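Local coordinates for protein B-cell differentiation antigen CD72 (Mus musculus, PDB 5B1R) that acts as a co-receptor of the B-cell antigen receptor with positive and negative roles, recognising the Sm/RNP self-antigen, here seen in its extracellular C-type lectin-like domain, at residues E14-S20 against S111-A117; R24-S29 against Y69-M73; S85-K90 against T101-E107. The protein carries 2 engineered substitutions. All coordinates share one frame; numbering follows the deposited sequence.

Interaction 1. Residues E14-S20 against S111-A117; sequences ERCFYIS and SICESEA. Engineered in segment 111-117: Ser-111 (natural residue Cys).
Antiparallel backbone pairing joins strand 15-20 to strand 111-116 from Cys-16/Ser-115 through Tyr-18/Cys-113 to Ser-20/Ser-111, each of these pairs exchanging two hydrogen bonds. Beyond the strand end Ala-117 N still reaches Glu-14 O at 2.8 Å.

The ionic part is a side-on grip of Arg-15 on Glu-114. Arg-15 NE meets Glu-114 OE2 at 2.9 Å from above the carboxylate plane, and Arg-15 NH1 meets Glu-114 OE1, also at 2.9 Å, on the syn side. Glu-114 CG stands between the backbone N and the carbonyl carbon (chi1 76°), and the extended chain beyond brings the carboxylate to Arg-15.

Apolar packing accompanies the charges. The ring of Phe-17 runs alongside Glu-114, while Phe-17 CZ lies over one face of the Arg-15 guanidinium, displaced toward its rim. Cys-16 SG lies 3.7 Å from Ala-117 CB, and disulfides join Cys-16 to Cys-5 and Cys-113 to Cys-33. Ser-111 replaces a natural cysteine by engineering.

Early strand 15-21 thus pairs with late strand 109-119, closing the C-type lectin-like fold near its chain ends. Two bonds and the ring limit rotation of the guanidinium; its positive charge and the N-H of Ala-42, bonded to OE1, probably favour ionised Glu-114.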
loop_
_atom_site.group_PDB
_atom_site.type_symbol
_atom_site.label_atom_id
_atom_site.label_comp_id
_atom_site.label_asym_id
_atom_site.label_seq_id
_atom_site.Cartn_x
_atom_site.Cartn_y
_atom_site.Cartn_z
ATOM N N GLU A 14 14.892 -2.708 -1.249
ATOM C CA GLU A 14 15.089 -3.570 -0.070
ATOM C C GLU A 14 13.765 -3.963 0.576
ATOM O O GLU A 14 13.723 -4.262 1.778
ATOM C CB GLU A 14 15.986 -2.881 0.949
ATOM C CG GLU A 14 17.358 -2.574 0.402
ATOM C CD GLU A 14 18.182 -1.820 1.410
ATOM O OE1 GLU A 14 17.911 -0.617 1.635
ATOM O OE2 GLU A 14 19.105 -2.431 1.985
ATOM N N ARG A 15 12.694 -3.988 -0.230
ATOM C CA ARG A 15 11.343 -4.241 0.254
ATOM C C ARG A 15 10.667 -5.356 -0.544
ATOM O O ARG A 15 11.094 -5.714 -1.648
ATOM C CB ARG A 15 10.514 -2.969 0.108
ATOM C CG ARG A 15 11.110 -1.788 0.837
ATOM C CD ARG A 15 10.831 -0.490 0.118
ATOM N NE ARG A 15 9.444 -0.097 0.242
ATOM C CZ ARG A 15 8.843 0.803 -0.534
ATOM N NH1 ARG A 15 7.585 1.118 -0.296
ATOM N NH2 ARG A 15 9.480 1.359 -1.557
ATOM N N CYS A 16 9.587 -5.867 0.036
ATOM C CA CYS A 16 8.714 -6.839 -0.599
ATOM C C CYS A 16 7.276 -6.412 -0.333
ATOM O O CYS A 16 6.931 -6.106 0.807
ATOM C CB CYS A 16 8.916 -8.218 0.016
ATOM S SG CYS A 16 10.614 -8.827 -0.014
ATOM N N PHE A 17 6.440 -6.446 -1.371
ATOM C CA PHE A 17 5.025 -6.117 -1.222
ATOM C C PHE A 17 4.168 -7.371 -1.283
ATOM O O PHE A 17 4.452 -8.307 -2.038
ATOM C CB PHE A 17 4.571 -5.169 -2.319
ATOM C CG PHE A 17 5.313 -3.878 -2.327
ATOM C CD1 PHE A 17 5.059 -2.904 -1.371
ATOM C CD2 PHE A 17 6.274 -3.635 -3.288
ATOM C CE1 PHE A 17 5.767 -1.718 -1.382
ATOM C CE2 PHE A 17 6.967 -2.451 -3.304
ATOM C CZ PHE A 17 6.717 -1.486 -2.351
ATOM N N TYR A 18 3.091 -7.348 -0.509
ATOM C CA TYR A 18 2.100 -8.403 -0.517
ATOM C C TYR A 18 0.734 -7.764 -0.747
ATOM O O TYR A 18 0.304 -6.903 0.045
ATOM C CB TYR A 18 2.110 -9.176 0.810
ATOM C CG TYR A 18 0.996 -10.180 0.884
ATOM C CD1 TYR A 18 1.089 -11.384 0.202
ATOM C CD2 TYR A 18 -0.168 -9.918 1.610
ATOM C CE1 TYR A 18 0.053 -12.298 0.254
ATOM C CE2 TYR A 18 -1.187 -10.829 1.662
ATOM C CZ TYR A 18 -1.074 -12.015 0.981
ATOM O OH TYR A 18 -2.082 -12.930 1.033
ATOM N N ILE A 19 0.068 -8.164 -1.828
ATOM C CA ILE A 19 -1.293 -7.693 -2.066
ATOM C C ILE A 19 -2.272 -8.625 -1.359
ATOM O O ILE A 19 -2.318 -9.812 -1.646
ATOM C CB ILE A 19 -1.628 -7.653 -3.574
ATOM C CG1 ILE A 19 -0.644 -6.758 -4.346
ATOM C CG2 ILE A 19 -3.088 -7.211 -3.767
ATOM C CD1 ILE A 19 -0.709 -6.976 -5.854
ATOM N N SER A 20 -3.047 -8.084 -0.429
ATOM C CA SER A 20 -4.113 -8.853 0.197
ATOM C C SER A 20 -5.443 -8.484 -0.443
ATOM O O SER A 20 -5.908 -7.353 -0.322
ATOM C CB SER A 20 -4.173 -8.602 1.698
ATOM O OG SER A 20 -5.149 -9.456 2.277
ATOM N N SER A 111 -5.851 -4.506 0.419
ATOM C CA SER A 111 -4.772 -3.703 0.978
ATOM C C SER A 111 -3.432 -4.190 0.445
ATOM O O SER A 111 -3.352 -5.254 -0.194
ATOM C CB SER A 111 -4.804 -3.793 2.508
ATOM O OG SER A 111 -4.657 -5.135 2.954
ATOM N N ILE A 112 -2.388 -3.413 0.717
ATOM C CA ILE A 112 -1.037 -3.805 0.322
ATOM C C ILE A 112 -0.165 -3.705 1.558
ATOM O O ILE A 112 -0.149 -2.657 2.221
ATOM C CB ILE A 112 -0.463 -2.902 -0.783
ATOM C CG1 ILE A 112 -1.453 -2.790 -1.952
ATOM C CG2 ILE A 112 0.903 -3.425 -1.231
ATOM C CD1 ILE A 112 -1.160 -1.673 -2.927
ATOM N N CYS A 113 0.516 -4.796 1.899
ATOM C CA CYS A 113 1.495 -4.804 2.978
ATOM C C CYS A 113 2.902 -4.740 2.398
ATOM O O CYS A 113 3.125 -5.085 1.233
ATOM C CB CYS A 113 1.382 -6.083 3.804
ATOM S SG CYS A 113 -0.235 -6.487 4.492
ATOM N N GLU A 114 3.855 -4.342 3.231
ATOM C CA GLU A 114 5.249 -4.453 2.840
ATOM C C GLU A 114 6.084 -4.950 4.004
ATOM O O GLU A 114 5.807 -4.652 5.175
ATOM C CB GLU A 114 5.808 -3.147 2.296
ATOM C CG GLU A 114 6.135 -2.090 3.288
ATOM C CD GLU A 114 6.885 -0.947 2.620
ATOM O OE1 GLU A 114 6.240 -0.149 1.965
ATOM O OE2 GLU A 114 8.127 -0.841 2.719
ATOM N N SER A 115 7.110 -5.706 3.656
ATOM C CA SER A 115 8.108 -6.144 4.610
ATOM C C SER A 115 9.473 -5.787 4.051
ATOM O O SER A 115 9.607 -5.356 2.895
ATOM C CB SER A 115 8.017 -7.663 4.813
ATOM O OG SER A 115 8.572 -8.353 3.694
ATOM N N GLU A 116 10.512 -5.981 4.842
ATOM C CA GLU A 116 11.841 -5.889 4.279
ATOM C C GLU A 116 12.115 -7.111 3.383
ATOM O O GLU A 116 11.493 -8.162 3.536
ATOM C CB GLU A 116 12.901 -5.718 5.376
ATOM C CG GLU A 116 13.314 -6.972 6.133
ATOM C CD GLU A 116 12.361 -7.410 7.243
ATOM O OE1 GLU A 116 12.818 -8.127 8.156
ATOM O OE2 GLU A 116 11.162 -7.068 7.215
ATOM N N ALA A 117 13.014 -6.942 2.418
ATOM C CA ALA A 117 13.552 -8.057 1.660
ATOM C C ALA A 117 14.655 -8.711 2.485
ATOM O O ALA A 117 15.176 -8.122 3.423
ATOM C CB ALA A 117 14.085 -7.573 0.333
#

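Interaction 2. Residues R24-S29 against Y69-M73; sequences RSLEES and YWIQM. Unlike the reference sequence in segment 24-29: Arg-24 (reference Gly).
The indole of Trp-70 lies against the start of helix 26-35, with Leu-26 over its face and Arg-24 O at its edge. Leu-26 CB sits 3.9 Å from the centroid of the six-membered ring and 11° off its normal, a CH-pi contact centred on the ring. The leucine CG turns anti to the backbone N (chi1 -176°), which carries CD2 along the same face to within 3.8 Å of Trp-70 CB.

At the rim, Trp-70 NE1 donates to Arg-24 O at 2.9 Å. The acceptor lies in the ring plane, yet the bond is bent, with an angle of 134° at the hydrogen; a weak bond from the same N-H to Glu-107 O shares the proton. Ser-29 OG approaches Trp-70 CD1 at 3.4 Å and is itself bonded to Ser-25 O at 2.8 Å. That carbonyl also accepts from Ser-29 N, the two donors reaching it from opposite faces of its plane.

Packing is loose on the outer side of the helix start. Ser-25 is directed away from the tryptophan and serves as N-cap, its OG accepting from Glu-28 N at 3.0 Å. Arg-24, which differs from the reference sequence, also leads its guanidinium away from Trp-70, to a hydrogen bond with Ser-20 OG and a cation-pi contact with Tyr-32. Ile-71 contributes little beyond its carbonyl oxygen near Leu-26 CD2.

Buried Trp-70 thus joins the first turn of the helix to strand 69-70 within the lectin-like fold. One face is covered by Leu-26 and its single N-H is satisfied by backbone oxygens, which together should restrict the tilt and in-plane turning of the indole.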
loop_
_atom_site.group_PDB
_atom_site.type_symbol
_atom_site.label_atom_id
_atom_site.label_comp_id
_atom_site.label_asym_id
_atom_site.label_seq_id
_atom_site.Cartn_x
_atom_site.Cartn_y
_atom_site.Cartn_z
ATOM N N ARG A 24 -11.157 -5.552 3.948
ATOM C CA ARG A 24 -11.097 -5.204 5.366
ATOM C C ARG A 24 -11.154 -3.692 5.537
ATOM O O ARG A 24 -10.834 -2.936 4.623
ATOM C CB ARG A 24 -9.795 -5.681 6.019
ATOM C CG ARG A 24 -9.454 -7.143 5.859
ATOM C CD ARG A 24 -8.178 -7.453 6.611
ATOM N NE ARG A 24 -7.791 -8.865 6.494
ATOM C CZ ARG A 24 -7.019 -9.360 5.542
ATOM N NH1 ARG A 24 -6.532 -8.570 4.602
ATOM N NH2 ARG A 24 -6.747 -10.666 5.554
ATOM N N SER A 25 -11.507 -3.254 6.735
ATOM C CA SER A 25 -11.311 -1.859 7.125
ATOM C C SER A 25 -9.821 -1.533 7.155
ATOM O O SER A 25 -8.972 -2.427 7.077
ATOM C CB SER A 25 -11.881 -1.630 8.516
ATOM O OG SER A 25 -11.157 -2.397 9.466
ATOM N N LEU A 26 -9.496 -0.255 7.295
ATOM C CA LEU A 26 -8.099 0.107 7.407
ATOM C C LEU A 26 -7.477 -0.559 8.623
ATOM O O LEU A 26 -6.406 -1.148 8.529
ATOM C CB LEU A 26 -7.909 1.635 7.405
ATOM C CG LEU A 26 -6.450 2.144 7.423
ATOM C CD1 LEU A 26 -5.765 2.073 8.794
ATOM C CD2 LEU A 26 -5.594 1.466 6.353
ATOM N N GLU A 27 -8.150 -0.438 9.769
ATOM C CA GLU A 27 -7.616 -0.977 11.010
ATOM C C GLU A 27 -7.385 -2.477 10.891
ATOM O O GLU A 27 -6.353 -2.988 11.346
ATOM C CB GLU A 27 -8.580 -0.679 12.156
ATOM C CG GLU A 27 -8.268 -1.340 13.482
ATOM C CD GLU A 27 -9.209 -0.872 14.578
ATOM O OE1 GLU A 27 -9.163 0.326 14.926
ATOM O OE2 GLU A 27 -10.005 -1.691 15.083
ATOM N N GLU A 28 -8.338 -3.196 10.294
ATOM C CA GLU A 28 -8.160 -4.642 10.171
ATOM C C GLU A 28 -7.071 -4.979 9.141
ATOM O O GLU A 28 -6.366 -5.982 9.290
ATOM C CB GLU A 28 -9.500 -5.324 9.874
ATOM C CG GLU A 28 -10.449 -5.332 11.077
ATOM C CD GLU A 28 -9.903 -6.108 12.262
ATOM O OE1 GLU A 28 -9.454 -7.248 12.061
ATOM O OE2 GLU A 28 -9.952 -5.580 13.399
ATOM N N SER A 29 -6.911 -4.138 8.117
ATOM C CA SER A 29 -5.807 -4.315 7.168
ATOM C C SER A 29 -4.456 -4.109 7.872
ATOM O O SER A 29 -3.509 -4.879 7.672
ATOM C CB SER A 29 -5.949 -3.348 5.982
ATOM O OG SER A 29 -7.154 -3.574 5.252
ATOM N N TYR A 69 -7.027 0.248 -2.900
ATOM C CA TYR A 69 -6.228 -0.507 -1.934
ATOM C C TYR A 69 -5.824 0.347 -0.747
ATOM O O TYR A 69 -5.210 1.400 -0.923
ATOM C CB TYR A 69 -4.954 -1.057 -2.596
ATOM C CG TYR A 69 -5.257 -2.085 -3.671
ATOM C CD1 TYR A 69 -5.617 -1.695 -4.952
ATOM C CD2 TYR A 69 -5.195 -3.448 -3.384
ATOM C CE1 TYR A 69 -5.935 -2.633 -5.920
ATOM C CE2 TYR A 69 -5.499 -4.400 -4.349
ATOM C CZ TYR A 69 -5.861 -3.987 -5.617
ATOM O OH TYR A 69 -6.171 -4.911 -6.598
ATOM N N TRP A 70 -6.123 -0.111 0.465
ATOM C CA TRP A 70 -5.583 0.551 1.647
ATOM C C TRP A 70 -4.054 0.524 1.648
ATOM O O TRP A 70 -3.443 -0.521 1.385
ATOM C CB TRP A 70 -6.080 -0.108 2.931
ATOM C CG TRP A 70 -7.524 0.077 3.285
ATOM C CD1 TRP A 70 -8.411 -0.909 3.560
ATOM C CD2 TRP A 70 -8.209 1.321 3.490
ATOM N NE1 TRP A 70 -9.623 -0.361 3.909
ATOM C CE2 TRP A 70 -9.532 1.010 3.870
ATOM C CE3 TRP A 70 -7.837 2.666 3.376
ATOM C CZ2 TRP A 70 -10.483 1.999 4.166
ATOM C CZ3 TRP A 70 -8.783 3.640 3.646
ATOM C CH2 TRP A 70 -10.090 3.301 4.032
ATOM N N ILE A 71 -3.457 1.664 1.994
ATOM C CA ILE A 71 -2.012 1.793 2.151
ATOM C C ILE A 71 -1.740 2.625 3.412
ATOM O O ILE A 71 -2.666 3.106 4.079
ATOM C CB ILE A 71 -1.345 2.454 0.907
ATOM C CG1 ILE A 71 -1.872 3.879 0.662
ATOM C CG2 ILE A 71 -1.534 1.566 -0.335
ATOM C CD1 ILE A 71 -0.952 4.713 -0.188
ATOM N N GLN A 72 -0.461 2.815 3.725
ATOM C CA GLN A 72 -0.085 3.660 4.846
ATOM C C GLN A 72 -0.528 5.104 4.631
ATOM O O GLN A 72 -0.294 5.690 3.575
ATOM C CB GLN A 72 1.426 3.650 5.005
ATOM C CG GLN A 72 1.911 4.508 6.159
ATOM C CD GLN A 72 3.416 4.679 6.139
ATOM O OE1 GLN A 72 4.148 3.819 6.619
ATOM N NE2 GLN A 72 3.884 5.776 5.558
ATOM N N MET A 73 -1.141 5.692 5.643
ATOM C CA MET A 73 -1.474 7.103 5.611
ATOM C C MET A 73 -0.192 7.936 5.507
ATOM O O MET A 73 0.809 7.660 6.179
ATOM C CB MET A 73 -2.219 7.476 6.894
ATOM C CG MET A 73 -2.670 8.913 6.913
ATOM S SD MET A 73 -3.423 9.430 8.461
ATOM C CE MET A 73 -2.073 9.218 9.613
#

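Interaction 3. Residues S85-K90 against T101-E107; sequences SRYCDK and TFSECAE. Unlike the reference sequence in segment 85-90: Tyr-87 (reference His), Asp-89 (reference Val), Lys-90 (reference Arg). Unlike the reference sequence in segment 101-107: Phe-102 (reference Ile), Glu-104 (reference Lys).
Lys-90 NZ donates to two hydroxyl oxygens of the opposing strand, Ser-103 OG at 2.7 Å and Thr-101 OG1 at 2.9 Å. The chain runs extended from CG and then bends at its last torsion (chi4 -60°), turning the ammonium back across the strand 101-104. Both hydroxyls pass their own protons on: Thr-101 OG1 to Lys-90 O from above the carbonyl plane, and Ser-103 OG to Glu-107 OE1 at 2.9 Å. Glu-107 OE1 also bonds His-109 NE2, and its negative charge, near the ammonium without touching it, probably helps stabilise the buried lysine. Lys-90 O takes a second donor, Thr-101 N, so this pair within the hairpin is held by main chain and side chain together.

Further along, Cys-88 and Ser-103 exchange backbone bonds, and the disulfide from Cys-88 SG to Cys-105 SG, 2.0 Å long with a torsion of 93°, closes the strand pair where the second strand enters the turn 104-107. Trp-70 packs against Cys-88, Lys-90 and Ser-103 on this face.

The other face carries Asp-89 beside Phe-102. Asp-89 OD1 lies in the plane of the phenyl ring at its edge, 3.2 Å from Phe-102 CD1, while salt bridges to Arg-78 and Arg-100 orient the carboxylate. Near the margin, Arg-86 NH1 meets Glu-104 OE2 at 2.8 Å on its anti lone pair, and Arg-86 CG rests over the face of the neighbouring Tyr-87 ring.

A beta hairpin tied by a disulfide from a paired residue of one strand to the residue just after the end of the other is a hallmark of the C-type lectin-like domain, where such a bond links the second sheet to the loop that follows the hairpin.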
loop_
_atom_site.group_PDB
_atom_site.type_symbol
_atom_site.label_atom_id
_atom_site.label_comp_id
_atom_site.label_asym_id
_atom_site.label_seq_id
_atom_site.Cartn_x
_atom_site.Cartn_y
_atom_site.Cartn_z
ATOM N N SER A 85 -7.286 11.175 12.674
ATOM C CA SER A 85 -8.292 11.533 11.683
ATOM C C SER A 85 -9.241 10.381 11.418
ATOM O O SER A 85 -8.873 9.216 11.540
ATOM C CB SER A 85 -7.608 11.933 10.382
ATOM O OG SER A 85 -8.532 12.052 9.319
ATOM N N ARG A 86 -10.471 10.691 11.037
ATOM C CA ARG A 86 -11.366 9.606 10.687
ATOM C C ARG A 86 -11.225 9.182 9.233
ATOM O O ARG A 86 -11.899 8.235 8.809
ATOM C CB ARG A 86 -12.799 9.948 11.005
ATOM C CG ARG A 86 -13.322 11.092 10.190
ATOM C CD ARG A 86 -14.514 11.700 10.935
ATOM N NE ARG A 86 -15.389 10.624 11.387
ATOM C CZ ARG A 86 -16.305 10.030 10.625
ATOM N NH1 ARG A 86 -16.503 10.431 9.372
ATOM N NH2 ARG A 86 -17.031 9.033 11.125
ATOM N N TYR A 87 -10.342 9.851 8.479
ATOM C CA TYR A 87 -10.082 9.426 7.111
ATOM C C TYR A 87 -8.749 8.737 7.037
ATOM O O TYR A 87 -7.773 9.140 7.682
ATOM C CB TYR A 87 -10.070 10.588 6.124
ATOM C CG TYR A 87 -11.242 11.491 6.256
ATOM C CD1 TYR A 87 -12.514 11.054 5.928
ATOM C CD2 TYR A 87 -11.082 12.792 6.712
ATOM C CE1 TYR A 87 -13.605 11.893 6.055
ATOM C CE2 TYR A 87 -12.172 13.649 6.834
ATOM C CZ TYR A 87 -13.429 13.188 6.499
ATOM O OH TYR A 87 -14.525 14.003 6.626
ATOM N N CYS A 88 -8.723 7.716 6.202
ATOM C CA CYS A 88 -7.532 6.940 5.927
ATOM C C CYS A 88 -7.240 7.008 4.432
ATOM O O CYS A 88 -8.038 7.571 3.676
ATOM C CB CYS A 88 -7.726 5.491 6.385
ATOM S SG CYS A 88 -7.748 5.292 8.193
ATOM N N ASP A 89 -6.103 6.450 4.020
ATOM C CA ASP A 89 -5.605 6.655 2.658
ATOM C C ASP A 89 -5.669 5.360 1.870
ATOM O O ASP A 89 -5.180 4.319 2.333
ATOM C CB ASP A 89 -4.143 7.117 2.658
ATOM C CG ASP A 89 -3.931 8.491 3.271
ATOM O OD1 ASP A 89 -4.860 9.049 3.869
ATOM O OD2 ASP A 89 -2.790 9.000 3.166
ATOM N N LYS A 90 -6.232 5.432 0.665
ATOM C CA LYS A 90 -6.236 4.285 -0.228
ATOM C C LYS A 90 -5.817 4.762 -1.601
ATOM O O LYS A 90 -5.995 5.925 -1.932
ATOM C CB LYS A 90 -7.616 3.628 -0.269
ATOM C CG LYS A 90 -8.668 4.462 -0.992
ATOM C CD LYS A 90 -10.085 3.927 -0.803
ATOM C CE LYS A 90 -11.047 4.547 -1.802
ATOM N NZ LYS A 90 -11.099 6.017 -1.658
ATOM N N THR A 101 -6.182 8.689 -2.359
ATOM C CA THR A 101 -7.510 9.193 -2.090
ATOM C C THR A 101 -7.860 8.933 -0.629
ATOM O O THR A 101 -7.280 8.074 0.039
ATOM C CB THR A 101 -8.551 8.540 -2.983
ATOM O OG1 THR A 101 -8.679 7.169 -2.632
ATOM C CG2 THR A 101 -8.159 8.640 -4.446
ATOM N N PHE A 102 -8.806 9.695 -0.119
ATOM C CA PHE A 102 -9.218 9.573 1.272
ATOM C C PHE A 102 -10.575 8.904 1.398
ATOM O O PHE A 102 -11.459 9.146 0.583
ATOM C CB PHE A 102 -9.249 10.958 1.907
ATOM C CG PHE A 102 -7.939 11.691 1.791
ATOM C CD1 PHE A 102 -6.780 11.147 2.322
ATOM C CD2 PHE A 102 -7.872 12.938 1.170
ATOM C CE1 PHE A 102 -5.575 11.818 2.230
ATOM C CE2 PHE A 102 -6.670 13.628 1.078
ATOM C CZ PHE A 102 -5.519 13.063 1.609
ATOM N N SER A 103 -10.731 8.076 2.431
ATOM C CA SER A 103 -11.991 7.391 2.720
ATOM C C SER A 103 -12.133 7.250 4.215
ATOM O O SER A 103 -11.143 7.175 4.928
ATOM C CB SER A 103 -12.033 5.970 2.128
ATOM O OG SER A 103 -12.333 5.992 0.751
ATOM N N GLU A 104 -13.365 7.156 4.699
ATOM C CA GLU A 104 -13.532 6.743 6.081
ATOM C C GLU A 104 -12.866 5.400 6.293
ATOM O O GLU A 104 -12.960 4.484 5.459
ATOM C CB GLU A 104 -14.992 6.636 6.444
ATOM C CG GLU A 104 -15.655 7.991 6.497
ATOM C CD GLU A 104 -17.121 7.870 6.705
ATOM O OE1 GLU A 104 -17.754 7.191 5.870
ATOM O OE2 GLU A 104 -17.637 8.444 7.691
ATOM N N CYS A 105 -12.176 5.302 7.416
ATOM C CA CYS A 105 -11.350 4.157 7.719
ATOM C C CYS A 105 -12.126 2.833 7.797
ATOM O O CYS A 105 -11.546 1.774 7.596
ATOM C CB CYS A 105 -10.558 4.415 9.004
ATOM S SG CYS A 105 -9.522 5.924 8.947
ATOM N N ALA A 106 -13.428 2.893 8.062
ATOM C CA ALA A 106 -14.239 1.684 8.192
ATOM C C ALA A 106 -14.564 1.023 6.854
ATOM O O ALA A 106 -15.030 -0.119 6.834
ATOM C CB ALA A 106 -15.534 1.988 8.957
ATOM N N GLU A 107 -14.324 1.707 5.737
ATOM C CA GLU A 107 -14.663 1.126 4.432
ATOM C C GLU A 107 -13.883 -0.155 4.163
ATOM O O GLU A 107 -12.730 -0.281 4.560
ATOM C CB GLU A 107 -14.375 2.086 3.273
ATOM C CG GLU A 107 -15.198 3.346 3.202
ATOM C CD GLU A 107 -15.015 4.090 1.873
ATOM O OE1 GLU A 107 -14.158 3.692 1.033
ATOM O OE2 GLU A 107 -15.735 5.080 1.664
#

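How the interactions relate
Trp-70 connects the three contacts. Its carbonyl oxygen lies 3.2 Å from Ile-112 N, a probable hydrogen bond that carries interaction 2 into the strand pair of interaction 1, and Ser-29 OG packs against Ser-111 CB. Toward interaction 3, Trp-70 CE3 packs on Asp-89 O at 3.3 Å, and Leu-26 N lies 2.9 Å from Cys-105 O, probably hydrogen-bonded, so the helix start is attached to a disulfide residue. Interactions 2 and 3, centres about 8 Å apart, both reach the three-stranded sheet, in which strands 69-70 and 87-94 are neighbours; the centres of 1 and 3 are about 20 Å apart, on opposite sides of the chain's centre. Interaction 1 closes the long loop within which the other two follow in series.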